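Local coordinates for protein alpha-galacturonidase (Bacillus subtilis, PDB 3FEF) that hydrolyses alpha-1,4-linked galacturonic acid units, as in di-galacturonate, and works as a homotetramer with NAD(+) and manganese as cofactors, at residues Leu178-Val183 / Ile189-Arg194; Asp89-Asp94 / Thr293-Arg298. All coordinates share one frame; numbering follows the deposited sequence.

How the contacts relate
The two contacts lie in separate parts of the subunit, with centres 35 Å apart and nearest atoms about 18 Å apart, and they share no helix or strand. Along the chain, contact 1 (178-183 with 189-194) is nested inside the long loop closed by contact 2 (89-94 with 293-298). Contact 1 is local: helix 171-187, following the last strand of the parallel six-stranded sheet, is packed against the connection that leads to strand 197-202. Contact 2 spans nearly 200 residues and brings helix 88-96 of the Rossmann-type NAD-binding part against helix 295-314 of the C-terminal part. Of the two, contact 2 is the one near the metal site.

Contact 1: Leu178-Val183 / Ile189-Arg194; sequences LLAEMV and IEVPRR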
ATOM      1  N   LEU A 178      -8.982 -29.080  21.747  1.00 27.30           N
ATOM      2  CA  LEU A 178     -10.309 -28.764  22.268  1.00 26.96           C
ATOM      3  C   LEU A 178     -11.367 -29.036  21.209  1.00 27.15           C
ATOM      4  O   LEU A 178     -12.389 -29.650  21.480  1.00 25.82           O
ATOM      5  CB  LEU A 178     -10.384 -27.301  22.712  1.00 28.36           C
ATOM      6  CG  LEU A 178     -11.789 -26.770  23.036  1.00 30.09           C
ATOM      7  CD1 LEU A 178     -12.378 -27.535  24.234  1.00 27.02           C
ATOM      8  CD2 LEU A 178     -11.767 -25.278  23.302  1.00 26.45           C
ATOM      9  N   LEU A 179     -11.121 -28.559  19.994  1.00 28.02           N
ATOM     10  CA  LEU A 179     -12.035 -28.791  18.890  1.00 24.93           C
ATOM     11  C   LEU A 179     -12.129 -30.286  18.523  1.00 25.39           C
ATOM     12  O   LEU A 179     -13.210 -30.780  18.198  1.00 23.89           O
ATOM     13  CB  LEU A 179     -11.599 -27.969  17.675  1.00 27.29           C
ATOM     14  CG  LEU A 179     -11.725 -26.438  17.747  1.00 29.57           C
ATOM     15  CD1 LEU A 179     -10.927 -25.808  16.605  1.00 27.71           C
ATOM     16  CD2 LEU A 179     -13.184 -26.010  17.661  1.00 27.30           C
ATOM     17  N   ALA A 180     -11.015 -31.011  18.548  1.00 22.36           N
ATOM     18  CA  ALA A 180     -11.109 -32.446  18.272  1.00 24.73           C
ATOM     19  C   ALA A 180     -12.035 -33.134  19.292  1.00 26.65           C
ATOM     20  O   ALA A 180     -12.863 -33.955  18.924  1.00 25.96           O
ATOM     21  CB  ALA A 180      -9.736 -33.101  18.252  1.00 22.71           C
ATOM     22  N   GLU A 181     -11.918 -32.778  20.567  1.00 27.42           N
ATOM     23  CA  GLU A 181     -12.774 -33.375  21.584  1.00 31.35           C
ATOM     24  C   GLU A 181     -14.240 -32.968  21.435  1.00 32.22           C
ATOM     25  O   GLU A 181     -15.148 -33.754  21.751  1.00 28.97           O
ATOM     26  CB  GLU A 181     -12.248 -33.089  22.990  1.00 35.24           C
ATOM     27  CG  GLU A 181     -10.900 -33.768  23.245  1.00 38.94           C
ATOM     28  CD  GLU A 181     -10.472 -33.725  24.685  1.00 41.63           C
ATOM     29  OE1 GLU A 181     -11.303 -33.396  25.558  1.00 43.37           O
ATOM     30  OE2 GLU A 181      -9.288 -34.016  24.947  1.00 46.41           O
HETATM   31  N   MSE A 182     -14.465 -31.758  20.927  1.00 28.23           N
HETATM   32  CA  MSE A 182     -15.815 -31.280  20.677  1.00 29.94           C
HETATM   33  C   MSE A 182     -16.470 -32.093  19.564  1.00 29.17           C
HETATM   34  O   MSE A 182     -17.640 -32.443  19.655  1.00 28.48           O
HETATM   35  CB  MSE A 182     -15.799 -29.790  20.328  1.00 31.31           C
HETATM   36  CG  MSE A 182     -17.037 -29.294  19.617  1.00 32.70           C
HETATM   37 SE   MSE A 182     -16.728 -27.531  18.758  1.00 42.60          SE
HETATM   38  CE  MSE A 182     -15.841 -28.174  17.131  1.00 35.48           C
ATOM     39  N   VAL A 183     -15.705 -32.379  18.516  1.00 28.78           N
ATOM     40  CA  VAL A 183     -16.143 -33.251  17.431  1.00 31.20           C
ATOM     41  C   VAL A 183     -16.615 -34.618  17.951  1.00 32.47           C
ATOM     42  O   VAL A 183     -17.685 -35.097  17.578  1.00 31.24           O
ATOM     43  CB  VAL A 183     -15.004 -33.486  16.427  1.00 32.87           C
ATOM     44  CG1 VAL A 183     -15.370 -34.591  15.438  1.00 30.88           C
ATOM     45  CG2 VAL A 183     -14.636 -32.163  15.693  1.00 30.84           C
ATOM     46  N   ILE A 189     -17.914 -39.060  16.693  1.00 48.66           N
ATOM     47  CA  ILE A 189     -16.839 -39.671  15.907  1.00 49.02           C
ATOM     48  C   ILE A 189     -15.434 -39.324  16.395  1.00 47.99           C
ATOM     49  O   ILE A 189     -15.182 -38.226  16.887  1.00 47.43           O
ATOM     50  CB  ILE A 189     -16.974 -39.347  14.417  1.00 50.43           C
ATOM     51  CG1 ILE A 189     -16.647 -37.880  14.142  1.00 51.44           C
ATOM     52  CG2 ILE A 189     -18.383 -39.675  13.938  1.00 52.11           C
ATOM     53  CD1 ILE A 189     -17.068 -37.429  12.752  1.00 50.07           C
ATOM     54  N   GLU A 190     -14.527 -40.285  16.259  1.00 47.93           N
ATOM     55  CA  GLU A 190     -13.129 -40.105  16.640  1.00 48.31           C
ATOM     56  C   GLU A 190     -12.406 -39.101  15.753  1.00 46.15           C
ATOM     57  O   GLU A 190     -12.731 -38.929  14.588  1.00 44.32           O
ATOM     58  CB  GLU A 190     -12.397 -41.440  16.548  1.00 51.65           C
ATOM     59  CG  GLU A 190     -12.980 -42.490  17.447  1.00 56.35           C
ATOM     60  CD  GLU A 190     -12.861 -42.109  18.897  1.00 58.82           C
ATOM     61  OE1 GLU A 190     -11.718 -42.034  19.398  1.00 61.79           O
ATOM     62  OE2 GLU A 190     -13.906 -41.885  19.539  1.00 61.04           O
ATOM     63  N   VAL A 191     -11.415 -38.434  16.319  1.00 47.11           N
ATOM     64  CA  VAL A 191     -10.468 -37.668  15.522  1.00 43.78           C
ATOM     65  C   VAL A 191      -9.129 -38.233  15.909  1.00 44.21           C
ATOM     66  O   VAL A 191      -8.787 -38.227  17.081  1.00 43.76           O
ATOM     67  CB  VAL A 191     -10.515 -36.170  15.836  1.00 41.64           C
ATOM     68  CG1 VAL A 191      -9.342 -35.461  15.179  1.00 39.40           C
ATOM     69  CG2 VAL A 191     -11.830 -35.573  15.356  1.00 38.64           C
ATOM     70  N   PRO A 192      -8.381 -38.765  14.925  1.00 46.29           N
ATOM     71  CA  PRO A 192      -7.121 -39.467  15.182  1.00 44.62           C
ATOM     72  C   PRO A 192      -5.972 -38.535  15.595  1.00 44.46           C
ATOM     73  O   PRO A 192      -5.122 -38.919  16.394  1.00 44.19           O
ATOM     74  CB  PRO A 192      -6.806 -40.143  13.831  1.00 45.83           C
ATOM     75  CG  PRO A 192      -7.924 -39.760  12.876  1.00 43.80           C
ATOM     76  CD  PRO A 192      -8.654 -38.611  13.485  1.00 43.83           C
ATOM     77  N   ARG A 193      -5.950 -37.319  15.057  1.00 44.38           N
ATOM     78  CA  ARG A 193      -4.875 -36.372  15.357  1.00 43.22           C
ATOM     79  C   ARG A 193      -5.401 -34.949  15.387  1.00 40.17           C
ATOM     80  O   ARG A 193      -6.250 -34.577  14.569  1.00 38.30           O
ATOM     81  CB  ARG A 193      -3.781 -36.468  14.294  1.00 45.63           C
ATOM     82  CG  ARG A 193      -2.785 -37.589  14.510  1.00 49.96           C
ATOM     83  CD  ARG A 193      -2.252 -38.106  13.178  1.00 53.53           C
ATOM     84  NE  ARG A 193      -2.780 -37.369  12.028  1.00 55.74           N
ATOM     85  CZ  ARG A 193      -2.067 -36.558  11.253  1.00 57.24           C
ATOM     86  NH1 ARG A 193      -0.781 -36.353  11.497  1.00 57.75           N
ATOM     87  NH2 ARG A 193      -2.642 -35.947  10.227  1.00 58.18           N
ATOM     88  N   ARG A 194      -4.888 -34.144  16.314  1.00 38.00           N
ATOM     89  CA  ARG A 194      -5.277 -32.740  16.361  1.00 39.15           C
ATOM     90  C   ARG A 194      -4.900 -32.043  15.054  1.00 38.28           C
ATOM     91  O   ARG A 194      -5.524 -31.058  14.675  1.00 37.45           O
ATOM     92  CB  ARG A 194      -4.717 -32.019  17.597  1.00 39.72           C
ATOM     93  CG  ARG A 194      -3.194 -31.915  17.666  1.00 39.84           C
ATOM     94  CD  ARG A 194      -2.709 -30.514  17.325  1.00 40.04           C
ATOM     95  NE  ARG A 194      -1.251 -30.458  17.240  1.00 38.77           N
ATOM     96  CZ  ARG A 194      -0.576 -30.013  16.185  1.00 39.35           C
ATOM     97  NH1 ARG A 194      -1.218 -29.550  15.120  1.00 38.44           N
ATOM     98  NH2 ARG A 194       0.749 -30.001  16.208  1.00 37.66           N
TER
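Val183, on the helical segment 178-183, meets two residues of the irregular connection 189-194 in this small apolar contact. Its CG1 reaches both at once, CG2 of Val191 at 3.7 Å and CG1 of Ile189 at 3.8 Å. With CG1 anti to the backbone N (chi1 170°), this methyl is carried off the helix to the returning chain, while Val191 crosses the Val183 side chain at about a right angle. Val191 divides its two branches between two residues one turn apart on the helix: CG2 goes to Val183, and CG1 lies 3.9 Å from CB of Ala180. Ala180 has just that methyl to offer, which lets the chain come close, the CA atoms of Ala180 and Val191 being 5.9 Å apart.

No hydrogen bond joins the two segments, so the tight part rests on a few methyl and methylene contacts burying 216 Å² in all. On the side of Glu190, Pro192 and Arg193 the contact opens to solvent; these three are exposed and do not touch the helical segment. Ile189 is partly exposed and contributes mainly its CG1 branch. Arg194 leads its guanidinium away to a salt bridge with Glu327 and a cation-pi contact with Phe173.

The contact closes a helix-to-strand connection at the periphery of the subunit. On other sides of helix 171-187, Leu179 and Met182, a selenomethionine, pack on helix 220-231. Ala180, beside Val191, also touches Ile197 at the start of strand 197-202, as does Leu179.

Contact 2: Asp89-Asp94 / Thr293-Arg298; sequences DDMEVD and TPISFR. With SO4 (sulfate ion), chain E.
Met91, a selenomethionine, crosses from helix 88-96 to helix 295-314. Its CB lies 4.1 Å from CD1 of Ile295, and CG comes closer to the same methyl, at 3.6 Å. Chi1 of -157° swings CG opposite the backbone N, and the chain beyond it runs extended, bringing SE 3.8 Å from CD of Arg298. The terminal CE then sits over one face of the Arg298 guanidinium, off toward its rim, 3.3 Å from NE. Ile295 also sets CG1 against the helix backbone, 3.5 Å from CA of Glu92, whose carboxylate pairs with Lys299.

The edge of the guanidinium grips a sulfate, probably from the crystallisation liquor: NH1 donates to O2 at 2.8 Å and NH2 to O4 at 2.9 Å, the latter bond being straighter (160° against 147°). Arg271 binds the same ion. Were Arg298 cut back to an alanine, the sulfate would probably lose two of its hydrogen bonds and the Met91 methyl the flat group it covers.

This joint between the NAD-binding and C-terminal parts lies near the metal site, the Arg298 side chain being about 9 Å from that of His206. Helix 112-136 borders it, with Arg118 touching Met91.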
ATOM      1  N   ASP A  89      13.614 -13.023  39.682  1.00 40.55           N
ATOM      2  CA  ASP A  89      13.445 -11.834  40.528  1.00 41.42           C
ATOM      3  C   ASP A  89      12.933 -10.636  39.713  1.00 38.21           C
ATOM      4  O   ASP A  89      12.050  -9.914  40.157  1.00 40.52           O
ATOM      5  CB  ASP A  89      14.739 -11.479  41.273  1.00 44.86           C
ATOM      6  CG  ASP A  89      15.219 -12.606  42.183  1.00 49.61           C
ATOM      7  OD1 ASP A  89      14.375 -13.291  42.810  1.00 52.18           O
ATOM      8  OD2 ASP A  89      16.445 -12.821  42.267  1.00 52.12           O
ATOM      9  N   ASP A  90      13.469 -10.435  38.514  1.00 36.33           N
ATOM     10  CA  ASP A  90      12.954  -9.383  37.639  1.00 34.64           C
ATOM     11  C   ASP A  90      11.473  -9.621  37.350  1.00 34.97           C
ATOM     12  O   ASP A  90      10.669  -8.689  37.335  1.00 32.56           O
ATOM     13  CB  ASP A  90      13.737  -9.337  36.333  1.00 35.74           C
ATOM     14  CG  ASP A  90      15.167  -8.902  36.534  1.00 40.81           C
ATOM     15  OD1 ASP A  90      15.438  -8.209  37.538  1.00 41.67           O
ATOM     16  OD2 ASP A  90      16.027  -9.249  35.692  1.00 43.56           O
HETATM   17  N   MSE A  91      11.118 -10.884  37.163  1.00 33.30           N
HETATM   18  CA  MSE A  91       9.758 -11.241  36.793  1.00 37.97           C
HETATM   19  C   MSE A  91       8.751 -10.976  37.909  1.00 36.39           C
HETATM   20  O   MSE A  91       7.612 -10.567  37.646  1.00 36.55           O
HETATM   21  CB  MSE A  91       9.700 -12.698  36.337  1.00 40.02           C
HETATM   22  CG  MSE A  91       8.527 -12.981  35.445  1.00 45.20           C
HETATM   23 SE   MSE A  91       8.652 -14.697  34.519  1.00 52.31          SE
HETATM   24  CE  MSE A  91       6.827 -14.705  33.784  1.00 46.83           C
ATOM     25  N   GLU A  92       9.172 -11.205  39.149  1.00 34.76           N
ATOM     26  CA  GLU A  92       8.352 -10.911  40.308  1.00 35.26           C
ATOM     27  C   GLU A  92       7.885  -9.449  40.259  1.00 32.82           C
ATOM     28  O   GLU A  92       6.741  -9.126  40.597  1.00 33.09           O
ATOM     29  CB  GLU A  92       9.146 -11.192  41.585  1.00 41.15           C
ATOM     30  CG  GLU A  92       8.317 -11.214  42.869  1.00 48.75           C
ATOM     31  CD  GLU A  92       9.123 -11.720  44.070  1.00 54.79           C
ATOM     32  OE1 GLU A  92       9.723 -12.817  43.965  1.00 57.88           O
ATOM     33  OE2 GLU A  92       9.161 -11.026  45.114  1.00 56.48           O
ATOM     34  N   VAL A  93       8.781  -8.569  39.833  1.00 33.98           N
ATOM     35  CA  VAL A  93       8.436  -7.178  39.562  1.00 34.99           C
ATOM     36  C   VAL A  93       7.498  -7.061  38.340  1.00 33.84           C
ATOM     37  O   VAL A  93       6.407  -6.532  38.461  1.00 35.29           O
ATOM     38  CB  VAL A  93       9.693  -6.320  39.367  1.00 36.17           C
ATOM     39  CG1 VAL A  93       9.310  -4.863  39.058  1.00 36.78           C
ATOM     40  CG2 VAL A  93      10.579  -6.401  40.613  1.00 34.48           C
ATOM     41  N   ASP A  94       7.905  -7.574  37.181  1.00 32.18           N
ATOM     42  CA  ASP A  94       7.011  -7.565  36.009  1.00 33.43           C
ATOM     43  C   ASP A  94       5.583  -7.943  36.422  1.00 30.85           C
ATOM     44  O   ASP A  94       4.627  -7.227  36.161  1.00 29.33           O
ATOM     45  CB  ASP A  94       7.456  -8.585  34.946  1.00 34.08           C
ATOM     46  CG  ASP A  94       8.843  -8.317  34.398  1.00 35.85           C
ATOM     47  OD1 ASP A  94       9.367  -7.211  34.611  1.00 37.40           O
ATOM     48  OD2 ASP A  94       9.406  -9.218  33.737  1.00 36.50           O
ATOM     49  N   THR A 293      -0.701 -17.151  37.105  1.00 29.89           N
ATOM     50  CA  THR A 293       0.537 -17.847  37.424  1.00 30.53           C
ATOM     51  C   THR A 293       1.432 -16.920  38.235  1.00 31.55           C
ATOM     52  O   THR A 293       2.063 -16.024  37.673  1.00 32.71           O
ATOM     53  CB  THR A 293       1.299 -18.249  36.156  1.00 30.66           C
ATOM     54  OG1 THR A 293       0.492 -19.131  35.375  1.00 31.84           O
ATOM     55  CG2 THR A 293       2.625 -18.940  36.508  1.00 28.90           C
ATOM     56  N   PRO A 294       1.501 -17.140  39.556  1.00 30.43           N
ATOM     57  CA  PRO A 294       2.297 -16.280  40.430  1.00 29.18           C
ATOM     58  C   PRO A 294       3.762 -16.612  40.250  1.00 29.22           C
ATOM     59  O   PRO A 294       4.089 -17.734  39.858  1.00 27.88           O
ATOM     60  CB  PRO A 294       1.836 -16.686  41.842  1.00 31.58           C
ATOM     61  CG  PRO A 294       0.978 -17.965  41.679  1.00 31.07           C
ATOM     62  CD  PRO A 294       1.064 -18.381  40.232  1.00 30.71           C
ATOM     63  N   ILE A 295       4.657 -15.675  40.542  1.00 30.52           N
ATOM     64  CA  ILE A 295       6.074 -15.957  40.301  1.00 32.09           C
ATOM     65  C   ILE A 295       6.624 -17.064  41.196  1.00 33.02           C
ATOM     66  O   ILE A 295       7.617 -17.697  40.860  1.00 35.61           O
ATOM     67  CB  ILE A 295       6.950 -14.719  40.424  1.00 33.74           C
ATOM     68  CG1 ILE A 295       6.538 -13.697  39.359  1.00 37.45           C
ATOM     69  CG2 ILE A 295       8.427 -15.093  40.252  1.00 33.19           C
ATOM     70  CD1 ILE A 295       6.340 -14.306  37.970  1.00 39.12           C
ATOM     71  N   SER A 296       5.978 -17.293  42.332  1.00 32.84           N
ATOM     72  CA  SER A 296       6.397 -18.346  43.244  1.00 35.22           C
ATOM     73  C   SER A 296       6.213 -19.714  42.585  1.00 34.80           C
ATOM     74  O   SER A 296       7.022 -20.621  42.778  1.00 33.14           O
ATOM     75  CB  SER A 296       5.574 -18.276  44.525  1.00 32.58           C
ATOM     76  OG  SER A 296       4.206 -18.441  44.211  1.00 38.91           O
ATOM     77  N   PHE A 297       5.150 -19.856  41.797  1.00 35.08           N
ATOM     78  CA  PHE A 297       4.946 -21.095  41.089  1.00 34.37           C
ATOM     79  C   PHE A 297       6.149 -21.366  40.198  1.00 36.06           C
ATOM     80  O   PHE A 297       6.615 -22.503  40.100  1.00 36.33           O
ATOM     81  CB  PHE A 297       3.673 -21.075  40.245  1.00 35.20           C
ATOM     82  CG  PHE A 297       3.538 -22.284  39.364  1.00 35.49           C
ATOM     83  CD1 PHE A 297       2.901 -23.424  39.821  1.00 36.03           C
ATOM     84  CD2 PHE A 297       4.093 -22.297  38.099  1.00 36.17           C
ATOM     85  CE1 PHE A 297       2.797 -24.552  39.023  1.00 34.10           C
ATOM     86  CE2 PHE A 297       3.998 -23.423  37.302  1.00 37.58           C
ATOM     87  CZ  PHE A 297       3.347 -24.550  37.767  1.00 35.17           C
ATOM     88  N   ARG A 298       6.665 -20.321  39.558  1.00 34.41           N
ATOM     89  CA  ARG A 298       7.767 -20.502  38.618  1.00 36.38           C
ATOM     90  C   ARG A 298       9.060 -20.818  39.326  1.00 36.01           C
ATOM     91  O   ARG A 298       9.906 -21.521  38.782  1.00 35.69           O
ATOM     92  CB  ARG A 298       7.950 -19.269  37.707  1.00 37.67           C
ATOM     93  CG  ARG A 298       6.733 -19.003  36.808  1.00 39.38           C
ATOM     94  CD  ARG A 298       6.941 -17.837  35.839  1.00 40.40           C
ATOM     95  NE  ARG A 298       5.693 -17.533  35.146  1.00 38.36           N
ATOM     96  CZ  ARG A 298       5.320 -18.098  34.006  1.00 38.04           C
ATOM     97  NH1 ARG A 298       4.158 -17.781  33.451  1.00 40.25           N
ATOM     98  NH2 ARG A 298       6.111 -18.972  33.416  1.00 36.90           N
TER
HETATM   99  S   SO4 E   2       4.333 -20.427  30.722  1.00 60.65           S
HETATM  100  O1  SO4 E   2       4.620 -21.811  31.082  1.00 62.76           O
HETATM  101  O2  SO4 E   2       3.420 -19.821  31.684  1.00 60.91           O
HETATM  102  O3  SO4 E   2       3.728 -20.414  29.397  1.00 62.65           O
HETATM  103  O4  SO4 E   2       5.574 -19.668  30.684  1.00 62.34           O